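Local coordinates for spike protein P1 (Pseudoalteromonas phage pm2, PDB 2VVE), which binds the host receptor through its C-terminal part, as the spike at the fivefold vertices of the phage capsid, at residues V135-K140 / S227-I232; V153-Y158 / P206-L211. All blocks are in the same frame, centred on the assembly; numbering follows the deposited sequence.

Interaction 1 (V135-K140 / S227-I232); sequences VRHKSK and SFTTFI
Strands 129-137 and 229-236 are the two central, antiparallel strands of one sheet of the receptor-binding jelly roll, and their paired ends bring R136 against T230 and H137 against T229. R136 and T230 form the hydrogen-bonded pair: R136 N donates to T230 O and T230 N to R136 O. Beyond the last bridge, K138 N still donates to F228 O over 2.9 Å.

On the buried face, H137 and T229 lie side by side. The ND1 N-H of H137 reaches T229 OG1 at 2.9 Å, with the oxygen in the imidazole plane but the bond bent to 140°; E208 OE1 of the facing sheet is a probable second partner of OG1. T229 CG2 meets V135 CG1 at 3.7 Å, the two side chains crossing obliquely. On the other face, the R136 chain bends at chi3 (-59°) and I232 CD1 sits over the centre of its guanidinium, 3.6 Å from NH1, while NE makes a salt bridge with D188. A water joins R136 O, to which it donates, with T230 OG1. Farther along, S139 CB lies over the F228 ring, offset toward its rim, in a CH-pi contact.

With ND1 donating to T229 and NE2 hydrogen-bonded to Y175 OH, the imidazole is gripped at both nitrogens, which fixes its rotation within the buried face; the guanidinium combines an apolar cover with a charged partner.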
loop_
_atom_site.group_PDB
_atom_site.type_symbol
_atom_site.label_atom_id
_atom_site.label_comp_id
_atom_site.label_asym_id
_atom_site.label_seq_id
_atom_site.Cartn_x
_atom_site.Cartn_y
_atom_site.Cartn_z
ATOM N N VAL A 135 -34.566 6.199 23.218
ATOM C CA VAL A 135 -34.036 6.137 24.574
ATOM C C VAL A 135 -35.073 5.545 25.523
ATOM O O VAL A 135 -36.233 5.962 25.534
ATOM C CB VAL A 135 -33.554 7.548 25.068
ATOM C CG1 VAL A 135 -33.024 7.470 26.463
ATOM C CG2 VAL A 135 -32.471 8.106 24.164
ATOM N N ARG A 136 -34.644 4.560 26.305
ATOM C CA ARG A 136 -35.538 3.882 27.231
ATOM C C ARG A 136 -35.078 4.097 28.666
ATOM O O ARG A 136 -33.972 3.697 29.054
ATOM C CB ARG A 136 -35.627 2.383 26.901
ATOM C CG ARG A 136 -36.604 1.599 27.793
ATOM C CD ARG A 136 -36.774 0.189 27.310
ATOM N NE ARG A 136 -37.272 0.172 25.940
ATOM C CZ ARG A 136 -37.141 -0.856 25.111
ATOM N NH1 ARG A 136 -36.525 -1.964 25.510
ATOM N NH2 ARG A 136 -37.619 -0.762 23.875
ATOM N N HIS A 137 -35.943 4.725 29.448
ATOM C CA HIS A 137 -35.726 4.863 30.880
ATOM C C HIS A 137 -36.569 3.836 31.634
ATOM O O HIS A 137 -37.766 3.694 31.385
ATOM C CB HIS A 137 -36.064 6.288 31.329
ATOM C CG HIS A 137 -35.445 7.347 30.469
ATOM N ND1 HIS A 137 -34.102 7.648 30.518
ATOM C CD2 HIS A 137 -35.988 8.186 29.553
ATOM C CE1 HIS A 137 -33.840 8.621 29.659
ATOM N NE2 HIS A 137 -34.967 8.970 29.066
ATOM N N LYS A 138 -35.930 3.097 32.530
ATOM C CA LYS A 138 -36.638 2.126 33.371
ATOM C C LYS A 138 -36.023 2.148 34.761
ATOM O O LYS A 138 -34.830 1.860 34.920
ATOM C CB LYS A 138 -36.567 0.723 32.748
ATOM C CG LYS A 138 -37.395 -0.346 33.453
ATOM C CD LYS A 138 -37.311 -1.669 32.689
ATOM C CE LYS A 138 -38.256 -2.721 33.246
ATOM N NZ LYS A 138 -37.825 -3.226 34.578
ATOM N N SER A 139 -36.838 2.514 35.754
ATOM C CA SER A 139 -36.382 2.640 37.137
ATOM C C SER A 139 -37.090 1.693 38.110
ATOM O O SER A 139 -36.484 1.260 39.090
ATOM C CB SER A 139 -36.476 4.096 37.618
ATOM O OG SER A 139 -37.813 4.567 37.655
ATOM N N LYS A 140 -38.362 1.377 37.836
ATOM C CA LYS A 140 -39.192 0.528 38.715
ATOM C C LYS A 140 -38.560 -0.834 38.996
ATOM O O LYS A 140 -38.484 -1.686 38.112
ATOM C CB LYS A 140 -40.595 0.327 38.127
ATOM C CG LYS A 140 -41.428 1.603 38.021
ATOM C CD LYS A 140 -42.799 1.318 37.406
ATOM C CE LYS A 140 -43.756 2.495 37.569
ATOM N NZ LYS A 140 -44.352 2.538 38.945
ATOM N N SER A 227 -26.864 3.384 34.695
ATOM C CA SER A 227 -27.994 4.249 35.038
ATOM C C SER A 227 -29.311 3.518 34.811
ATOM O O SER A 227 -29.324 2.299 34.657
ATOM C CB SER A 227 -27.941 5.556 34.235
ATOM O OG SER A 227 -28.223 5.338 32.864
ATOM N N PHE A 228 -30.413 4.268 34.818
ATOM C CA PHE A 228 -31.710 3.733 34.429
ATOM C C PHE A 228 -32.034 4.050 32.964
ATOM O O PHE A 228 -33.175 3.922 32.535
ATOM C CB PHE A 228 -32.800 4.307 35.336
ATOM C CG PHE A 228 -32.549 4.071 36.790
ATOM C CD1 PHE A 228 -32.727 2.803 37.344
ATOM C CD2 PHE A 228 -32.149 5.116 37.613
ATOM C CE1 PHE A 228 -32.495 2.586 38.710
ATOM C CE2 PHE A 228 -31.905 4.909 38.968
ATOM C CZ PHE A 228 -32.084 3.634 39.517
ATOM N N THR A 229 -31.016 4.434 32.196
ATOM C CA THR A 229 -31.202 4.901 30.823
ATOM C C THR A 229 -30.492 3.980 29.852
ATOM O O THR A 229 -29.338 3.636 30.077
ATOM C CB THR A 229 -30.653 6.348 30.687
ATOM O OG1 THR A 229 -31.436 7.219 31.520
ATOM C CG2 THR A 229 -30.706 6.848 29.234
ATOM N N THR A 230 -31.196 3.582 28.788
ATOM C CA THR A 230 -30.619 2.750 27.729
ATOM C C THR A 230 -30.817 3.385 26.349
ATOM O O THR A 230 -31.939 3.771 25.978
ATOM C CB THR A 230 -31.230 1.318 27.729
ATOM O OG1 THR A 230 -31.055 0.712 29.016
ATOM C CG2 THR A 230 -30.577 0.428 26.644
ATOM N N PHE A 231 -29.729 3.478 25.586
ATOM C CA PHE A 231 -29.799 3.975 24.204
ATOM C C PHE A 231 -30.138 2.833 23.248
ATOM O O PHE A 231 -29.265 2.245 22.611
ATOM C CB PHE A 231 -28.507 4.694 23.787
ATOM C CG PHE A 231 -28.291 6.002 24.495
ATOM C CD1 PHE A 231 -28.623 7.200 23.881
ATOM C CD2 PHE A 231 -27.779 6.029 25.788
ATOM C CE1 PHE A 231 -28.439 8.426 24.546
ATOM C CE2 PHE A 231 -27.593 7.240 26.464
ATOM C CZ PHE A 231 -27.919 8.441 25.840
ATOM N N ILE A 232 -31.428 2.517 23.174
ATOM C CA ILE A 232 -31.933 1.419 22.343
ATOM C C ILE A 232 -31.389 1.459 20.896
ATOM O O ILE A 232 -30.923 0.438 20.355
ATOM C CB ILE A 232 -33.488 1.406 22.361
ATOM C CG1 ILE A 232 -34.007 1.165 23.795
ATOM C CG2 ILE A 232 -34.046 0.389 21.372
ATOM C CD1 ILE A 232 -33.602 -0.189 24.387
HETATM O O HOH W 1 -33.162 1.474 30.550
#

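Interaction 2 (V153-Y158 / P206-L211); sequences VKPAFY and PVETEL
K154 meets E208 and T209 where strands 151-160 and 200-208, neighbours in one sheet of the jelly-roll sandwich, come to the end of their antiparallel pairing. A156 and V207 exchange two backbone hydrogen bonds, N to O each way. Where the pairing ends, side chains of E208 and T209 join the backbone bonds. E208 OE2 receives K154 N at 2.7 Å on its syn lone pair, almost straight at 172°, and E210 N on its anti lone pair, while OE1 has T229 OG1 of strand 229-236 as its probable partner. The bend of the E208 chain at chi2 (53°) turns CD back toward K154. K154 O is also held twice: T209 OG1 donates in the carbonyl plane at 2.6 Å, and T209 N approaches from above that plane at 3.1 Å.

Most of the apolar contact is on the face of A156 and V207, which the Y158 ring also reaches. V207 CG2 stands over the centre of the Y158 ring, 3.6 Å from its centroid, in a CH-pi contact. T209 CG2 presses on A156 CB at 3.4 Å, tight for two carbons, and lies 3.4 Å from Y158 OH, whose hydrogen bond goes to the A100 carbonyl. On the other face, F157 CD1 touches P206 CB at 4.3 Å.

That second face looks toward the other sheet: P155 and P206 touch F231 of strand 229-236, and F157 packs on L131 and A133 of strand 129-137. Strand 169-172 pairs with the other edge of strand 151-160, its K171 touching A156, Y158 and T209.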
loop_
_atom_site.group_PDB
_atom_site.type_symbol
_atom_site.label_atom_id
_atom_site.label_comp_id
_atom_site.label_asym_id
_atom_site.label_seq_id
_atom_site.Cartn_x
_atom_site.Cartn_y
_atom_site.Cartn_z
ATOM N N VAL A 153 -34.009 12.161 34.689
ATOM C CA VAL A 153 -33.100 11.734 33.628
ATOM C C VAL A 153 -32.829 12.871 32.637
ATOM O O VAL A 153 -33.683 13.729 32.395
ATOM C CB VAL A 153 -33.619 10.483 32.854
ATOM C CG1 VAL A 153 -33.825 9.293 33.798
ATOM C CG2 VAL A 153 -34.901 10.789 32.109
ATOM N N LYS A 154 -31.621 12.884 32.097
ATOM C CA LYS A 154 -31.272 13.792 31.018
ATOM C C LYS A 154 -30.179 13.137 30.169
ATOM O O LYS A 154 -28.982 13.316 30.440
ATOM C CB LYS A 154 -30.852 15.173 31.551
ATOM C CG LYS A 154 -30.534 16.191 30.440
ATOM C CD LYS A 154 -30.514 17.625 30.941
ATOM C CE LYS A 154 -31.889 18.260 30.883
ATOM N NZ LYS A 154 -31.850 19.657 31.390
ATOM N N PRO A 155 -30.591 12.355 29.145
ATOM C CA PRO A 155 -29.619 11.687 28.280
ATOM C C PRO A 155 -28.837 12.702 27.442
ATOM O O PRO A 155 -29.352 13.780 27.143
ATOM C CB PRO A 155 -30.487 10.779 27.395
ATOM C CG PRO A 155 -31.856 11.426 27.419
ATOM C CD PRO A 155 -31.985 12.038 28.774
ATOM N N ALA A 156 -27.597 12.376 27.099
ATOM C CA ALA A 156 -26.785 13.272 26.265
ATOM C C ALA A 156 -25.888 12.487 25.325
ATOM O O ALA A 156 -25.646 11.290 25.541
ATOM C CB ALA A 156 -25.951 14.213 27.131
ATOM N N PHE A 157 -25.442 13.155 24.260
ATOM C CA PHE A 157 -24.254 12.733 23.525
ATOM C C PHE A 157 -23.148 13.658 23.946
ATOM O O PHE A 157 -23.308 14.878 23.856
ATOM C CB PHE A 157 -24.436 12.886 22.016
ATOM C CG PHE A 157 -25.570 12.088 21.455
ATOM C CD1 PHE A 157 -25.594 10.701 21.580
ATOM C CD2 PHE A 157 -26.609 12.723 20.785
ATOM C CE1 PHE A 157 -26.654 9.947 21.031
ATOM C CE2 PHE A 157 -27.684 11.989 20.245
ATOM C CZ PHE A 157 -27.696 10.596 20.367
ATOM N N TYR A 158 -22.042 13.084 24.429
ATOM C CA TYR A 158 -20.810 13.848 24.589
ATOM C C TYR A 158 -19.972 13.608 23.333
ATOM O O TYR A 158 -19.611 12.469 23.046
ATOM C CB TYR A 158 -20.015 13.386 25.818
ATOM C CG TYR A 158 -20.618 13.713 27.170
ATOM C CD1 TYR A 158 -21.750 14.540 27.303
ATOM C CD2 TYR A 158 -20.050 13.196 28.321
ATOM C CE1 TYR A 158 -22.280 14.823 28.560
ATOM C CE2 TYR A 158 -20.570 13.473 29.566
ATOM C CZ TYR A 158 -21.666 14.285 29.694
ATOM O OH TYR A 158 -22.129 14.536 30.975
ATOM N N PRO A 206 -22.748 8.161 24.184
ATOM C CA PRO A 206 -24.113 8.265 24.709
ATOM C C PRO A 206 -24.122 8.011 26.220
ATOM O O PRO A 206 -23.701 6.940 26.682
ATOM C CB PRO A 206 -24.877 7.165 23.943
ATOM C CG PRO A 206 -23.975 6.767 22.798
ATOM C CD PRO A 206 -22.583 6.957 23.346
ATOM N N VAL A 207 -24.585 9.001 26.982
ATOM C CA VAL A 207 -24.518 8.943 28.446
ATOM C C VAL A 207 -25.776 9.424 29.145
ATOM O O VAL A 207 -26.602 10.142 28.548
ATOM C CB VAL A 207 -23.331 9.797 29.001
ATOM C CG1 VAL A 207 -22.009 9.357 28.392
ATOM C CG2 VAL A 207 -23.572 11.292 28.771
ATOM N N GLU A 208 -25.911 9.040 30.420
ATOM C CA GLU A 208 -26.880 9.673 31.321
ATOM C C GLU A 208 -26.148 10.766 32.129
ATOM O O GLU A 208 -25.144 10.475 32.784
ATOM C CB GLU A 208 -27.498 8.622 32.255
ATOM C CG GLU A 208 -28.474 9.214 33.292
ATOM C CD GLU A 208 -29.562 10.088 32.657
ATOM O OE1 GLU A 208 -30.401 9.557 31.879
ATOM O OE2 GLU A 208 -29.577 11.309 32.940
ATOM N N THR A 209 -26.647 12.006 32.092
ATOM C CA THR A 209 -25.947 13.139 32.734
ATOM C C THR A 209 -26.438 13.439 34.148
ATOM O O THR A 209 -25.812 14.211 34.885
ATOM C CB THR A 209 -26.033 14.458 31.910
ATOM O OG1 THR A 209 -27.396 14.893 31.825
ATOM C CG2 THR A 209 -25.447 14.290 30.518
ATOM N N GLU A 210 -27.581 12.862 34.508
ATOM C CA GLU A 210 -28.237 13.196 35.763
ATOM C C GLU A 210 -28.093 12.018 36.712
ATOM O O GLU A 210 -28.550 10.913 36.412
ATOM C CB GLU A 210 -29.716 13.542 35.520
ATOM C CG GLU A 210 -30.507 13.943 36.761
ATOM C CD GLU A 210 -30.144 15.317 37.287
ATOM O OE1 GLU A 210 -29.914 16.238 36.471
ATOM O OE2 GLU A 210 -30.102 15.476 38.525
ATOM N N LEU A 211 -27.422 12.258 37.839
ATOM C CA LEU A 211 -27.309 11.265 38.894
ATOM C C LEU A 211 -28.283 11.683 40.003
ATOM O O LEU A 211 -28.006 12.607 40.771
ATOM C CB LEU A 211 -25.857 11.165 39.396
ATOM C CG LEU A 211 -25.525 10.210 40.557
ATOM C CD1 LEU A 211 -25.915 8.770 40.241
ATOM C CD2 LEU A 211 -24.052 10.292 40.907
#

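In the fold
Each interaction pairs neighbouring antiparallel strands within one sheet of this jelly-roll domain, interaction 1 in one and interaction 2 in the other, and interaction 2 is nested within the chain loop closed by interaction 1. The sheets meet through the buried sides of both: F231 CZ comes 3.5 Å from V207 O, and T229 OG1 and E208 OE1, 2.6 Å apart, probably share a hydrogen bond, which would tie E208, at the end of its strand, to the other sheet. Both contacts are largely buried, with K138 and K154 exposed at their margins. Their chemistry differs: 135-140/227-232 is built around an imidazole and a guanidinium, 153-158/206-211 around a carboxylate and a threonine gripping backbone.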